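Local coordinates for protein scavenger receptor with C-type lectin type I (Homo sapiens, PDB 2OX8) that probably recognises the leukocyte cell-surface glycan Lewis(x) through the C-type lectin carbohydrate-recognition domain of a scavenger receptor, at residues Q49-W63 and G113-I127. Numbering follows the deposited sequence.
With ZN (zinc ion), chain I.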
loop_
_atom_site.group_PDB
_atom_site.type_symbol
_atom_site.label_atom_id
_atom_site.label_comp_id
_atom_site.label_asym_id
_atom_site.label_seq_id
_atom_site.Cartn_x
_atom_site.Cartn_y
_atom_site.Cartn_z
ATOM N N GLN A 49 -3.430 -10.573 1.727
ATOM C CA GLN A 49 -2.240 -10.133 2.460
ATOM C C GLN A 49 -1.173 -11.233 2.515
ATOM O O GLN A 49 0.009 -10.954 2.372
ATOM C CB GLN A 49 -2.623 -9.692 3.881
ATOM C CG GLN A 49 -1.460 -9.440 4.818
ATOM C CD GLN A 49 -0.617 -8.255 4.424
ATOM O OE1 GLN A 49 -1.078 -7.110 4.451
ATOM N NE2 GLN A 49 0.638 -8.518 4.053
ATOM N N GLN A 50 -1.580 -12.480 2.707
ATOM C CA GLN A 50 -0.602 -13.567 2.743
ATOM C C GLN A 50 0.028 -13.813 1.370
ATOM O O GLN A 50 1.181 -14.223 1.284
ATOM C CB GLN A 50 -1.247 -14.862 3.258
ATOM C CG GLN A 50 -1.839 -14.711 4.665
ATOM C CD GLN A 50 -2.414 -16.010 5.225
ATOM O OE1 GLN A 50 -3.225 -16.682 4.576
ATOM N NE2 GLN A 50 -2.000 -16.360 6.442
ATOM N N TRP A 51 -0.729 -13.560 0.302
ATOM C CA TRP A 51 -0.233 -13.761 -1.060
ATOM C C TRP A 51 0.745 -12.662 -1.429
ATOM O O TRP A 51 1.812 -12.919 -1.981
ATOM C CB TRP A 51 -1.377 -13.734 -2.062
ATOM C CG TRP A 51 -0.910 -13.854 -3.472
ATOM C CD1 TRP A 51 -0.521 -14.992 -4.105
ATOM C CD2 TRP A 51 -0.749 -12.786 -4.428
ATOM N NE1 TRP A 51 -0.124 -14.712 -5.395
ATOM C CE2 TRP A 51 -0.252 -13.366 -5.622
ATOM C CE3 TRP A 51 -0.972 -11.402 -4.392
ATOM C CZ2 TRP A 51 0.029 -12.606 -6.773
ATOM C CZ3 TRP A 51 -0.690 -10.649 -5.539
ATOM C CH2 TRP A 51 -0.195 -11.258 -6.711
ATOM N N ILE A 52 0.358 -11.428 -1.122
ATOM C CA ILE A 52 1.187 -10.276 -1.418
ATOM C C ILE A 52 2.574 -10.441 -0.810
ATOM O O ILE A 52 3.576 -10.112 -1.446
ATOM C CB ILE A 52 0.508 -8.993 -0.913
ATOM C CG1 ILE A 52 -0.607 -8.609 -1.885
ATOM C CG2 ILE A 52 1.516 -7.868 -0.774
ATOM C CD1 ILE A 52 -1.445 -7.406 -1.452
ATOM N N LYS A 53 2.622 -10.962 0.417
ATOM C CA LYS A 53 3.884 -11.199 1.122
ATOM C C LYS A 53 4.740 -12.267 0.414
ATOM O O LYS A 53 5.939 -12.081 0.239
ATOM C CB LYS A 53 3.601 -11.631 2.570
ATOM C CG LYS A 53 4.828 -12.073 3.356
ATOM C CD LYS A 53 4.422 -12.795 4.642
ATOM C CE LYS A 53 5.555 -13.685 5.192
ATOM N NZ LYS A 53 5.116 -14.631 6.284
ATOM N N LYS A 54 4.125 -13.378 0.010
ATOM C CA LYS A 54 4.847 -14.449 -0.684
ATOM C C LYS A 54 5.572 -13.862 -1.897
ATOM O O LYS A 54 6.705 -14.236 -2.190
ATOM C CB LYS A 54 3.884 -15.534 -1.174
ATOM C CG LYS A 54 2.840 -15.982 -0.170
ATOM C CD LYS A 54 3.350 -17.074 0.750
ATOM C CE LYS A 54 2.346 -17.360 1.873
ATOM N NZ LYS A 54 2.195 -16.188 2.809
ATOM N N GLN A 55 4.902 -12.947 -2.598
ATOM C CA GLN A 55 5.463 -12.291 -3.776
ATOM C C GLN A 55 6.666 -11.413 -3.496
ATOM O O GLN A 55 7.492 -11.211 -4.380
ATOM C CB GLN A 55 4.416 -11.413 -4.461
ATOM C CG GLN A 55 3.284 -12.170 -5.065
ATOM C CD GLN A 55 3.761 -13.410 -5.766
ATOM O OE1 GLN A 55 4.707 -13.366 -6.561
ATOM N NE2 GLN A 55 3.111 -14.535 -5.478
ATOM N N MET A 56 6.756 -10.869 -2.287
ATOM C CA MET A 56 7.863 -9.988 -1.940
ATOM C C MET A 56 9.191 -10.706 -1.725
ATOM O O MET A 56 9.443 -11.269 -0.656
ATOM C CB MET A 56 7.508 -9.176 -0.698
ATOM C CG MET A 56 6.423 -8.156 -0.942
ATOM S SD MET A 56 5.871 -7.406 0.582
ATOM C CE MET A 56 7.026 -6.027 0.745
ATOM N N VAL A 57 10.039 -10.682 -2.750
ATOM C CA VAL A 57 11.347 -11.324 -2.673
ATOM C C VAL A 57 12.327 -10.281 -2.161
ATOM O O VAL A 57 13.070 -10.523 -1.200
ATOM C CB VAL A 57 11.802 -11.829 -4.049
ATOM C CG1 VAL A 57 13.048 -12.707 -3.895
ATOM C CG2 VAL A 57 10.676 -12.607 -4.711
ATOM N N GLY A 58 12.321 -9.113 -2.797
ATOM C CA GLY A 58 13.192 -8.045 -2.351
ATOM C C GLY A 58 12.707 -7.603 -0.981
ATOM O O GLY A 58 11.522 -7.731 -0.673
ATOM N N ARG A 59 13.613 -7.090 -0.153
ATOM C CA ARG A 59 13.254 -6.642 1.187
ATOM C C ARG A 59 12.853 -5.169 1.252
ATOM O O ARG A 59 12.713 -4.591 2.331
ATOM C CB ARG A 59 14.405 -6.913 2.150
ATOM C CG ARG A 59 14.283 -8.240 2.867
ATOM C CD ARG A 59 15.076 -9.343 2.199
ATOM N NE ARG A 59 14.842 -10.650 2.822
ATOM C CZ ARG A 59 14.856 -10.883 4.133
ATOM N NH1 ARG A 59 15.088 -9.908 4.998
ATOM N NH2 ARG A 59 14.638 -12.105 4.584
ATOM N N GLU A 60 12.652 -4.567 0.088
ATOM C CA GLU A 60 12.260 -3.171 0.013
ATOM C C GLU A 60 10.836 -2.971 0.546
ATOM O O GLU A 60 9.977 -3.846 0.432
ATOM C CB GLU A 60 12.361 -2.684 -1.443
ATOM C CG GLU A 60 12.904 -3.736 -2.453
ATOM C CD GLU A 60 11.801 -4.426 -3.269
ATOM O OE1 GLU A 60 10.838 -4.918 -2.661
ATOM O OE2 GLU A 60 11.888 -4.481 -4.517
ATOM N N SER A 61 10.596 -1.817 1.150
ATOM C CA SER A 61 9.278 -1.477 1.676
ATOM C C SER A 61 8.445 -0.989 0.471
ATOM O O SER A 61 8.992 -0.351 -0.429
ATOM C CB SER A 61 9.434 -0.357 2.709
ATOM O OG SER A 61 8.325 -0.279 3.576
ATOM N N HIS A 62 7.145 -1.288 0.448
ATOM C CA HIS A 62 6.272 -0.870 -0.661
ATOM C C HIS A 62 5.072 -0.036 -0.219
ATOM O O HIS A 62 4.452 -0.348 0.792
ATOM C CB HIS A 62 5.736 -2.103 -1.401
ATOM C CG HIS A 62 6.788 -2.889 -2.118
ATOM N ND1 HIS A 62 6.956 -2.828 -3.486
ATOM C CD2 HIS A 62 7.744 -3.727 -1.655
ATOM C CE1 HIS A 62 7.973 -3.597 -3.834
ATOM N NE2 HIS A 62 8.468 -4.154 -2.741
ATOM N N TRP A 63 4.730 1.007 -0.977
ATOM C CA TRP A 63 3.561 1.843 -0.649
ATOM C C TRP A 63 2.281 1.060 -0.933
ATOM O O TRP A 63 2.232 0.266 -1.866
ATOM C CB TRP A 63 3.458 3.085 -1.535
ATOM C CG TRP A 63 4.442 4.163 -1.368
ATOM C CD1 TRP A 63 5.300 4.617 -2.314
ATOM C CD2 TRP A 63 4.646 4.980 -0.208
ATOM N NE1 TRP A 63 6.034 5.667 -1.825
ATOM C CE2 TRP A 63 5.654 5.913 -0.534
ATOM C CE3 TRP A 63 4.069 5.018 1.076
ATOM C CZ2 TRP A 63 6.109 6.877 0.373
ATOM C CZ3 TRP A 63 4.516 5.973 1.972
ATOM C CH2 TRP A 63 5.534 6.895 1.614
ATOM N N GLY A 113 5.362 -8.295 6.132
ATOM C CA GLY A 113 3.946 -8.137 5.878
ATOM C C GLY A 113 3.147 -7.015 6.506
ATOM O O GLY A 113 2.198 -6.545 5.885
ATOM N N GLN A 114 3.505 -6.578 7.711
ATOM C CA GLN A 114 2.734 -5.523 8.370
ATOM C C GLN A 114 2.832 -4.137 7.770
ATOM O O GLN A 114 3.807 -3.802 7.089
ATOM C CB GLN A 114 3.077 -5.451 9.855
ATOM C CG GLN A 114 4.532 -5.642 10.164
ATOM C CD GLN A 114 4.814 -7.025 10.684
ATOM O OE1 GLN A 114 5.893 -7.286 11.200
ATOM N NE2 GLN A 114 3.843 -7.924 10.554
ATOM N N TRP A 115 1.794 -3.344 8.022
ATOM C CA TRP A 115 1.711 -1.974 7.525
ATOM C C TRP A 115 2.280 -0.990 8.529
ATOM O O TRP A 115 2.059 -1.099 9.742
ATOM C CB TRP A 115 0.265 -1.583 7.225
ATOM C CG TRP A 115 -0.481 -2.605 6.455
ATOM C CD1 TRP A 115 0.045 -3.585 5.660
ATOM C CD2 TRP A 115 -1.896 -2.774 6.421
ATOM N NE1 TRP A 115 -0.961 -4.366 5.135
ATOM C CE2 TRP A 115 -2.165 -3.886 5.583
ATOM C CE3 TRP A 115 -2.969 -2.094 7.018
ATOM C CZ2 TRP A 115 -3.461 -4.330 5.326
ATOM C CZ3 TRP A 115 -4.256 -2.534 6.767
ATOM C CH2 TRP A 115 -4.492 -3.642 5.927
ATOM N N ASN A 116 3.001 -0.015 8.000
ATOM C CA ASN A 116 3.637 1.004 8.796
ATOM C C ASN A 116 3.226 2.296 8.111
ATOM O O ASN A 116 2.951 2.308 6.914
ATOM C CB ASN A 116 5.159 0.799 8.730
ATOM C CG ASN A 116 5.918 1.615 9.765
ATOM O OD1 ASN A 116 5.517 1.699 10.930
ATOM N ND2 ASN A 116 7.034 2.203 9.348
ATOM N N ASP A 117 3.148 3.386 8.858
ATOM C CA ASP A 117 2.779 4.628 8.224
ATOM C C ASP A 117 4.023 5.484 8.129
ATOM O O ASP A 117 4.488 6.024 9.119
ATOM C CB ASP A 117 1.682 5.338 9.019
ATOM C CG ASP A 117 2.152 5.801 10.364
ATOM O OD1 ASP A 117 2.687 4.955 11.112
ATOM O OD2 ASP A 117 1.987 7.002 10.670
ATOM N N PHE A 118 4.567 5.575 6.927
ATOM C CA PHE A 118 5.760 6.359 6.668
ATOM C C PHE A 118 5.304 7.758 6.311
ATOM O O PHE A 118 4.104 8.050 6.311
ATOM C CB PHE A 118 6.524 5.800 5.465
ATOM C CG PHE A 118 6.647 4.311 5.456
ATOM C CD1 PHE A 118 5.520 3.506 5.324
ATOM C CD2 PHE A 118 7.895 3.706 5.565
ATOM C CE1 PHE A 118 5.639 2.122 5.302
ATOM C CE2 PHE A 118 8.019 2.319 5.543
ATOM C CZ PHE A 118 6.893 1.529 5.411
ATOM N N GLN A 119 6.265 8.627 6.009
ATOM C CA GLN A 119 5.922 9.967 5.586
ATOM C C GLN A 119 5.947 9.960 4.068
ATOM O O GLN A 119 6.836 9.368 3.448
ATOM C CB GLN A 119 6.918 11.021 6.076
ATOM C CG GLN A 119 6.521 12.406 5.557
ATOM C CD GLN A 119 7.622 13.431 5.644
ATOM O OE1 GLN A 119 7.896 13.977 6.714
ATOM N NE2 GLN A 119 8.267 13.701 4.513
ATOM N N CYS A 120 4.972 10.617 3.464
ATOM C CA CYS A 120 4.917 10.680 2.019
ATOM C C CYS A 120 6.176 11.440 1.609
ATOM O O CYS A 120 6.987 11.797 2.463
ATOM C CB CYS A 120 3.647 11.412 1.607
ATOM S SG CYS A 120 2.252 11.054 2.736
ATOM N N GLU A 121 6.363 11.689 0.320
ATOM C CA GLU A 121 7.568 12.396 -0.122
ATOM C C GLU A 121 8.822 11.569 0.160
ATOM O O GLU A 121 9.899 11.857 -0.360
ATOM C CB GLU A 121 7.666 13.780 0.537
ATOM C CG GLU A 121 6.732 14.807 -0.100
ATOM C CD GLU A 121 6.943 16.212 0.430
ATOM O OE1 GLU A 121 6.607 16.461 1.609
ATOM O OE2 GLU A 121 7.450 17.069 -0.333
ATOM N N ASP A 122 8.676 10.550 1.002
ATOM C CA ASP A 122 9.772 9.637 1.279
ATOM C C ASP A 122 9.700 8.713 0.062
ATOM O O ASP A 122 8.613 8.461 -0.471
ATOM C CB ASP A 122 9.503 8.852 2.560
ATOM C CG ASP A 122 10.363 9.316 3.728
ATOM O OD1 ASP A 122 10.636 10.534 3.821
ATOM O OD2 ASP A 122 10.756 8.462 4.559
ATOM N N VAL A 123 10.837 8.209 -0.392
ATOM C CA VAL A 123 10.832 7.354 -1.568
ATOM C C VAL A 123 10.757 5.873 -1.200
ATOM O O VAL A 123 11.420 5.418 -0.274
ATOM C CB VAL A 123 12.086 7.630 -2.442
ATOM C CG1 VAL A 123 11.999 6.871 -3.738
ATOM C CG2 VAL A 123 12.194 9.113 -2.739
ATOM N N ASN A 124 9.917 5.133 -1.919
ATOM C CA ASN A 124 9.744 3.705 -1.693
ATOM C C ASN A 124 9.262 3.053 -2.967
ATOM O O ASN A 124 8.868 3.726 -3.916
ATOM C CB ASN A 124 8.689 3.410 -0.617
ATOM C CG ASN A 124 9.088 3.898 0.759
ATOM O OD1 ASN A 124 8.770 5.026 1.138
ATOM N ND2 ASN A 124 9.782 3.052 1.517
ATOM N N ASN A 125 9.296 1.724 -2.967
ATOM C CA ASN A 125 8.819 0.944 -4.086
ATOM C C ASN A 125 7.326 0.911 -3.832
ATOM O O ASN A 125 6.882 1.241 -2.729
ATOM C CB ASN A 125 9.405 -0.467 -4.042
ATOM C CG ASN A 125 10.926 -0.474 -4.177
ATOM O OD1 ASN A 125 11.648 -0.107 -3.250
ATOM N ND2 ASN A 125 11.414 -0.878 -5.339
ATOM N N PHE A 126 6.548 0.511 -4.828
ATOM C CA PHE A 126 5.107 0.489 -4.668
ATOM C C PHE A 126 4.423 -0.638 -5.430
ATOM O O PHE A 126 4.977 -1.199 -6.376
ATOM C CB PHE A 126 4.541 1.843 -5.110
ATOM C CG PHE A 126 4.900 2.216 -6.518
ATOM C CD1 PHE A 126 4.113 1.810 -7.576
ATOM C CD2 PHE A 126 6.072 2.919 -6.785
ATOM C CE1 PHE A 126 4.482 2.088 -8.882
ATOM C CE2 PHE A 126 6.453 3.202 -8.092
ATOM C CZ PHE A 126 5.654 2.784 -9.144
ATOM N N ILE A 127 3.204 -0.959 -5.005
ATOM C CA ILE A 127 2.425 -2.019 -5.624
ATOM C C ILE A 127 1.181 -1.441 -6.299
ATOM O O ILE A 127 0.408 -0.704 -5.684
ATOM C CB ILE A 127 1.989 -3.073 -4.561
ATOM C CG1 ILE A 127 3.223 -3.677 -3.892
ATOM C CG2 ILE A 127 1.163 -4.177 -5.216
ATOM C CD1 ILE A 127 2.896 -4.728 -2.822
HETATM ZN ZN ZN I . 9.497 -5.837 -3.287
HETATM O O HOH W 1 9.888 -5.841 -0.873
HETATM O O HOH W 2 9.073 -7.557 -4.881
#
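W63 enters the 113-127 chain where strands 62-67 and 125-131 run parallel, its backbone N bonded to N125 O at 2.8 Å, on a lone pair of that carbonyl. Its CB rests on F126 CB, 3.9 Å away. With CG anti to the carbonyl carbon (chi1 -70°), the ring then slides beneath N124, whose CB sits over the face of the five-membered ring while its amide, turned 76° to the indole, sets OD1 over the same ring system near CZ2. NE1 donates outside the contact, to E24 O. Farther out, D122 O lies at the ring edge beside CZ2, and CZ3 ends against F118 CB at 4.0 Å.

Two residues back, S61 O accepts a longer bond from N125 N (3.3 Å), and S61 OG, close to the F118 ring, bonds to L109 O. H62 and N125 share the other face of the sheet: N125 CB lies over the imidazole, 3.7 Å from its centroid, and I127 CG1 comes up near ND1. NE2, across the ring from ND1, binds zinc at 2.0 Å together with E60 OE1 and two waters; N125 OD1, hydrogen-bonded to K23 NZ, lies 3.2 Å from E60 CB.

At the far end, helix 46-55 reaches strand 115-118 through Q49, whose OE1 takes the W115 indole N-H at 2.8 Å, 23° out of the ring plane.

In this C-type lectin fold, then, N125 CB over the imidazole and I127 CG1 near ND1 probably limit rotation of the H62 ring and so keep NE2 turned to the zinc, while W63 is buried on the opposite face of the same strand pair.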